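Local coordinates for protein lectin (Pleurotus ostreatus, PDB 6T0Q) that binds galactose-type sugars such as N-acetylgalactosamine, probably with the help of calcium ions held in two tandem beta-sandwich domains, at residues Val73-Asp78 with Ser123-Ala129; Arg96-Phe102 with Pro187-Leu193. The contacts are given in a common frame with arbitrary orientation. Numbering follows the deposited sequence.

Contact 1 (Val73-Asp78 with Ser123-Ala129). With CA (calcium ion), chain F.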
loop_
_atom_site.group_PDB
_atom_site.type_symbol
_atom_site.label_atom_id
_atom_site.label_comp_id
_atom_site.label_asym_id
_atom_site.label_seq_id
_atom_site.Cartn_x
_atom_site.Cartn_y
_atom_site.Cartn_z
ATOM N N VAL A 73 19.735 2.838 -23.578
ATOM C CA VAL A 73 19.385 3.031 -24.985
ATOM C C VAL A 73 20.137 1.984 -25.790
ATOM O O VAL A 73 21.356 1.846 -25.635
ATOM C CB VAL A 73 19.718 4.447 -25.493
ATOM C CG1 VAL A 73 19.414 4.544 -27.004
ATOM C CG2 VAL A 73 18.910 5.513 -24.718
ATOM N N VAL A 74 19.420 1.249 -26.645
ATOM C CA VAL A 74 20.017 0.135 -27.380
ATOM C C VAL A 74 19.571 0.200 -28.839
ATOM O O VAL A 74 18.433 0.581 -29.139
ATOM C CB VAL A 74 19.668 -1.226 -26.729
ATOM C CG1 VAL A 74 18.152 -1.410 -26.599
ATOM C CG2 VAL A 74 20.297 -2.381 -27.516
ATOM N N ALA A 75 20.486 -0.136 -29.748
ATOM C CA ALA A 75 20.202 -0.186 -31.175
ATOM C C ALA A 75 20.836 -1.442 -31.746
ATOM O O ALA A 75 21.796 -1.979 -31.186
ATOM C CB ALA A 75 20.741 1.052 -31.903
ATOM N N SER A 76 20.320 -1.898 -32.888
ATOM C CA SER A 76 20.802 -3.171 -33.407
ATOM C C SER A 76 20.623 -3.242 -34.910
ATOM O O SER A 76 19.690 -2.672 -35.470
ATOM C CB SER A 76 20.067 -4.357 -32.761
ATOM O OG SER A 76 18.655 -4.242 -32.947
ATOM N N ASP A 77 21.490 -4.013 -35.542
ATOM C CA ASP A 77 21.295 -4.440 -36.920
ATOM C C ASP A 77 21.463 -5.950 -36.905
ATOM O O ASP A 77 22.590 -6.432 -36.787
ATOM C CB ASP A 77 22.310 -3.757 -37.841
ATOM C CG ASP A 77 22.117 -4.107 -39.311
ATOM O OD1 ASP A 77 21.249 -4.954 -39.628
ATOM O OD2 ASP A 77 22.836 -3.517 -40.149
ATOM N N ASP A 78 20.363 -6.713 -36.999
ATOM C CA ASP A 78 18.995 -6.250 -37.261
ATOM C C ASP A 78 18.108 -6.130 -36.024
ATOM O O ASP A 78 17.228 -5.285 -35.981
ATOM C CB ASP A 78 18.294 -7.216 -38.224
ATOM C CG ASP A 78 18.876 -7.184 -39.612
ATOM O OD1 ASP A 78 18.458 -6.302 -40.388
ATOM O OD2 ASP A 78 19.753 -8.026 -39.922
ATOM N N SER A 123 25.008 -9.070 -44.981
ATOM C CA SER A 123 24.768 -7.711 -44.521
ATOM C C SER A 123 25.543 -7.459 -43.232
ATOM O O SER A 123 25.971 -8.408 -42.565
ATOM C CB SER A 123 23.266 -7.465 -44.288
ATOM O OG SER A 123 22.828 -8.067 -43.077
ATOM N N PRO A 124 25.765 -6.199 -42.860
ATOM C CA PRO A 124 26.478 -5.926 -41.604
ATOM C C PRO A 124 25.644 -6.359 -40.406
ATOM O O PRO A 124 24.428 -6.528 -40.490
ATOM C CB PRO A 124 26.698 -4.407 -41.622
ATOM C CG PRO A 124 25.724 -3.863 -42.619
ATOM C CD PRO A 124 25.441 -4.966 -43.610
ATOM N N ALA A 125 26.320 -6.559 -39.278
ATOM C CA ALA A 125 25.649 -6.982 -38.051
ATOM C C ALA A 125 26.277 -6.265 -36.870
ATOM O O ALA A 125 27.498 -6.113 -36.814
ATOM C CB ALA A 125 25.760 -8.505 -37.839
ATOM N N GLY A 126 25.453 -5.839 -35.921
ATOM C CA GLY A 126 26.000 -5.127 -34.780
ATOM C C GLY A 126 24.969 -4.783 -33.729
ATOM O O GLY A 126 23.776 -4.662 -34.032
ATOM N N ILE A 127 25.408 -4.650 -32.481
ATOM C CA ILE A 127 24.562 -4.112 -31.427
ATOM C C ILE A 127 25.318 -2.973 -30.764
ATOM O O ILE A 127 26.553 -2.973 -30.692
ATOM C CB ILE A 127 24.135 -5.172 -30.376
ATOM C CG1 ILE A 127 25.350 -5.762 -29.689
ATOM C CG2 ILE A 127 23.254 -6.275 -31.012
ATOM C CD1 ILE A 127 25.022 -6.482 -28.395
ATOM N N MET A 128 24.564 -1.999 -30.273
ATOM C CA MET A 128 25.124 -0.843 -29.596
ATOM C C MET A 128 24.208 -0.485 -28.440
ATOM O O MET A 128 22.987 -0.483 -28.597
ATOM C CB MET A 128 25.258 0.358 -30.546
ATOM C CG MET A 128 25.467 1.697 -29.816
ATOM S SD MET A 128 25.552 3.129 -30.922
ATOM C CE MET A 128 27.255 3.026 -31.430
ATOM N N ALA A 129 24.793 -0.202 -27.275
ATOM C CA ALA A 129 23.990 0.210 -26.136
ATOM C C ALA A 129 24.792 1.159 -25.258
ATOM O O ALA A 129 26.021 1.088 -25.207
ATOM C CB ALA A 129 23.516 -0.993 -25.309
HETATM CA CA CA F . 22.002 -7.038 -40.905
HETATM O O HOH W 1 20.010 -6.052 -42.487
#
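The axes of the short pieces 73-76 and 126-129, within strands 67-76 and 126-135, approach to 4.6 Å, with N-to-C directions 169° apart, and the pair opens into a calcium site. Two hydrogen-bonded pairs close the backbone: Ala75 N to Met128 O (2.8 Å) with Met128 N to Ala75 O (2.9 Å), and Asp77 N to Gly126 O (2.8 Å) with Gly126 N to Asp77 O (3.0 Å). Ser76-Ile127 lies between them and Val74-Ala129 beyond Ala75-Met128, both as non-hydrogen-bonded pairs; Val74 CB lies 4.1 Å from Ala129 CB. The metal joins the ends of both segments, bound by Asp77 OD1 and Asp78 OD2 (both 2.6 Å), Ser123 OG and Pro124 O (both 2.5 Å) and a water (2.7 Å) that also donates to Asp78 OD1; Asn118 completes the site. The peptide between the aspartates is cis, which lets consecutive carboxylates reach one ion, an arrangement resembling the DcisD motif of PA14-type yeast adhesins. Asp77 OD2 instead accepts from Trp184 NE1, Asp78 OD2 also accepts from Leu119 N, and Ser123 OG also bonds to Val120 O. In the sandwich, Val74 and Ala129 pack on Phe82 of strand 79-84, Ile127 reaches Ile114 of strand 109-118, and Ala75 and Met128 lie against Trp35 of strand 34-37.

Contact 2 (Arg96-Phe102 with Pro187-Leu193). With NAG (2-acetamido-2-deoxy-beta-D-glucopyranose), chain C.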
loop_
_atom_site.group_PDB
_atom_site.type_symbol
_atom_site.label_atom_id
_atom_site.label_comp_id
_atom_site.label_asym_id
_atom_site.label_seq_id
_atom_site.Cartn_x
_atom_site.Cartn_y
_atom_site.Cartn_z
ATOM N N ARG A 96 18.454 3.007 -36.973
ATOM C CA ARG A 96 18.207 4.417 -37.236
ATOM C C ARG A 96 17.798 5.153 -35.966
ATOM O O ARG A 96 18.119 6.334 -35.807
ATOM C CB ARG A 96 17.133 4.576 -38.321
ATOM C CG ARG A 96 17.481 3.924 -39.684
ATOM C CD ARG A 96 18.689 4.561 -40.398
ATOM N NE ARG A 96 18.900 3.984 -41.733
ATOM C CZ ARG A 96 19.931 4.257 -42.537
ATOM N NH1 ARG A 96 20.882 5.107 -42.157
ATOM N NH2 ARG A 96 20.015 3.665 -43.726
ATOM N N GLN A 97 17.105 4.473 -35.052
ATOM C CA GLN A 97 16.677 5.076 -33.796
ATOM C C GLN A 97 16.882 4.081 -32.661
ATOM O O GLN A 97 16.516 2.909 -32.786
ATOM C CB GLN A 97 15.199 5.496 -33.861
ATOM C CG GLN A 97 14.685 6.120 -32.569
ATOM C CD GLN A 97 13.216 6.497 -32.646
ATOM O OE1 GLN A 97 12.864 7.676 -32.652
ATOM N NE2 GLN A 97 12.354 5.493 -32.694
ATOM N N GLY A 98 17.441 4.547 -31.555
ATOM C CA GLY A 98 17.626 3.679 -30.408
ATOM C C GLY A 98 16.305 3.370 -29.719
ATOM O O GLY A 98 15.274 4.002 -29.960
ATOM N N GLN A 99 16.349 2.358 -28.853
ATOM C CA GLN A 99 15.220 1.947 -28.026
ATOM C C GLN A 99 15.521 2.256 -26.564
ATOM O O GLN A 99 16.575 1.870 -26.057
ATOM C CB GLN A 99 14.950 0.452 -28.183
ATOM C CG GLN A 99 13.856 -0.086 -27.252
ATOM C CD GLN A 99 13.643 -1.571 -27.446
ATOM O OE1 GLN A 99 14.591 -2.348 -27.391
ATOM N NE2 GLN A 99 12.406 -1.972 -27.708
ATOM N N ALA A 100 14.591 2.923 -25.884
ATOM C CA ALA A 100 14.762 3.259 -24.472
ATOM C C ALA A 100 14.245 2.133 -23.581
ATOM O O ALA A 100 13.139 1.630 -23.791
ATOM C CB ALA A 100 14.021 4.552 -24.134
ATOM N N LEU A 101 15.031 1.762 -22.570
ATOM C CA LEU A 101 14.631 0.767 -21.580
ATOM C C LEU A 101 15.044 1.262 -20.198
ATOM O O LEU A 101 16.063 1.940 -20.056
ATOM C CB LEU A 101 15.278 -0.601 -21.868
ATOM C CG LEU A 101 15.013 -1.261 -23.234
ATOM C CD1 LEU A 101 15.881 -2.500 -23.389
ATOM C CD2 LEU A 101 13.527 -1.646 -23.390
ATOM N N PHE A 102 14.256 0.910 -19.173
ATOM C CA PHE A 102 14.531 1.308 -17.791
ATOM C C PHE A 102 14.482 0.076 -16.898
ATOM O O PHE A 102 13.634 -0.798 -17.102
ATOM C CB PHE A 102 13.508 2.345 -17.283
ATOM C CG PHE A 102 13.404 3.578 -18.147
ATOM C CD1 PHE A 102 12.535 3.613 -19.223
ATOM C CD2 PHE A 102 14.174 4.698 -17.873
ATOM C CE1 PHE A 102 12.436 4.744 -20.027
ATOM C CE2 PHE A 102 14.080 5.844 -18.668
ATOM C CZ PHE A 102 13.213 5.865 -19.744
ATOM N N PRO A 187 22.773 6.635 -34.428
ATOM C CA PRO A 187 21.339 6.450 -34.165
ATOM C C PRO A 187 20.759 7.645 -33.423
ATOM O O PRO A 187 21.399 8.224 -32.542
ATOM C CB PRO A 187 21.290 5.179 -33.307
ATOM C CG PRO A 187 22.587 4.460 -33.604
ATOM C CD PRO A 187 23.587 5.575 -33.805
ATOM N N VAL A 188 19.535 8.027 -33.796
ATOM C CA VAL A 188 18.856 9.108 -33.092
ATOM C C VAL A 188 18.282 8.556 -31.795
ATOM O O VAL A 188 17.842 7.400 -31.725
ATOM C CB VAL A 188 17.762 9.753 -33.966
ATOM C CG1 VAL A 188 18.315 10.119 -35.352
ATOM C CG2 VAL A 188 16.568 8.850 -34.091
ATOM N N LEU A 189 18.319 9.366 -30.752
ATOM C CA LEU A 189 17.780 8.937 -29.475
ATOM C C LEU A 189 16.255 8.966 -29.536
ATOM O O LEU A 189 15.680 9.904 -30.088
ATOM C CB LEU A 189 18.292 9.852 -28.363
ATOM C CG LEU A 189 19.810 9.850 -28.135
ATOM C CD1 LEU A 189 20.235 10.948 -27.154
ATOM C CD2 LEU A 189 20.277 8.480 -27.633
ATOM N N PRO A 190 15.576 7.954 -29.005
ATOM C CA PRO A 190 14.113 8.008 -28.919
ATOM C C PRO A 190 13.693 8.998 -27.849
ATOM O O PRO A 190 14.529 9.430 -27.040
ATOM C CB PRO A 190 13.738 6.576 -28.514
ATOM C CG PRO A 190 14.884 6.162 -27.646
ATOM C CD PRO A 190 16.122 6.791 -28.282
ATOM N N PRO A 191 12.413 9.365 -27.787
ATOM C CA PRO A 191 11.939 10.148 -26.640
ATOM C C PRO A 191 12.115 9.358 -25.351
ATOM O O PRO A 191 12.098 8.125 -25.357
ATOM C CB PRO A 191 10.452 10.383 -26.958
ATOM C CG PRO A 191 10.087 9.267 -27.895
ATOM C CD PRO A 191 11.322 9.055 -28.733
ATOM N N VAL A 192 12.298 10.076 -24.234
ATOM C CA VAL A 192 12.504 9.394 -22.954
ATOM C C VAL A 192 11.323 8.481 -22.634
ATOM O O VAL A 192 11.505 7.339 -22.193
ATOM C CB VAL A 192 12.764 10.408 -21.822
ATOM C CG1 VAL A 192 11.638 11.484 -21.738
ATOM C CG2 VAL A 192 12.911 9.677 -20.505
ATOM N N LEU A 193 10.103 8.961 -22.873
ATOM C CA LEU A 193 8.854 8.227 -22.704
ATOM C C LEU A 193 7.893 8.683 -23.789
ATOM O O LEU A 193 7.993 9.821 -24.268
ATOM C CB LEU A 193 8.204 8.479 -21.329
ATOM C CG LEU A 193 8.915 7.893 -20.107
ATOM C CD1 LEU A 193 8.296 8.453 -18.819
ATOM C CD2 LEU A 193 8.820 6.368 -20.135
HETATM C C1 NAG C . 8.826 -3.057 -19.145
HETATM C C2 NAG C . 9.793 -2.761 -20.302
HETATM C C3 NAG C . 9.325 -3.465 -21.597
HETATM C C4 NAG C . 8.962 -4.930 -21.368
HETATM C C5 NAG C . 8.030 -5.068 -20.167
HETATM C C6 NAG C . 7.757 -6.511 -19.789
HETATM C C7 NAG C . 11.005 -0.600 -20.369
HETATM C C8 NAG C . 10.894 0.856 -20.706
HETATM N N2 NAG C . 9.889 -1.326 -20.532
HETATM O O3 NAG C . 10.348 -3.391 -22.586
HETATM O O4 NAG C . 8.499 -5.587 -22.488
HETATM O O5 NAG C . 8.641 -4.457 -19.023
HETATM O O6 NAG C . 8.955 -7.197 -19.446
HETATM O O7 NAG C . 12.044 -1.088 -19.973
HETATM O O HOH W 2 13.626 10.076 -31.894
#
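A proline-rich chain without regular secondary structure, Pro187-Leu193, lies along the outermost strand of a beta-sandwich sheet, yet bonds to it at a single bridge. It belongs to the linker between the two sandwich domains, and from Pro187 to Pro191 its backbone angles are those of a polyproline II conformation. The end-to-end directions of the two segments differ by 40°. At the bridge, Val188 faces Gln97: Val188 N donates to Arg96 O (3.0 Å) and Gly98 N to Val188 O (2.9 Å), while Gln97 CA makes a CA-H...O contact with Val188 O (3.3 Å). A water extends this link by donating to both Gln97 OE1 (2.6 Å) and Leu189 O (2.7 Å). Beyond it only packing joins the two segments: Pro190 and Pro191 have no amide hydrogen, and the backbones of Pro190 and Val192 bond to Ala353 and Pro351 of the C-terminal tail. The Pro190 ring packs against the strand, with its CG 3.2 Å from Gly98 O and 4.0 Å from Ala100 CB. Farther on, Phe102 CZ meets Val192 CG2 (3.9 Å) and Phe102 CE1 meets Leu193 CD2 (4.0 Å). Phe102 also touches Leu293 and Thr295 of strand 287-296 and Thr233 of strand 229-239, so its ring sits where the first domain meets the second. A glycan, probably N-linked at Asn301, borders this junction and places its acetamido methyl at the edge of the ring. The backbone Phe102 N donates a hydrogen bond to NAG O7 at 3.1 Å.

Overall arrangement
Both contacts draw on the four-stranded antiparallel sheet of the N-terminal domain, in the order 98-104, 67-76, 126-135 and 140-144. Their centres are 13 Å apart. Contact 1 joins the two middle strands, while contact 2 sets the linker beside the outer one. Along the chain the segments alternate (73-78, 96-102, 123-129, 187-193). They touch directly: Val74 O and Gln99 N are 2.8 Å apart, a probable hydrogen bond, and Val73 CG1 packs 4.1 Å from Leu189 CD2. One sheet thus carries the calcium site at one end of its middle strands and, through its outer strand, meets the linker and the second domain.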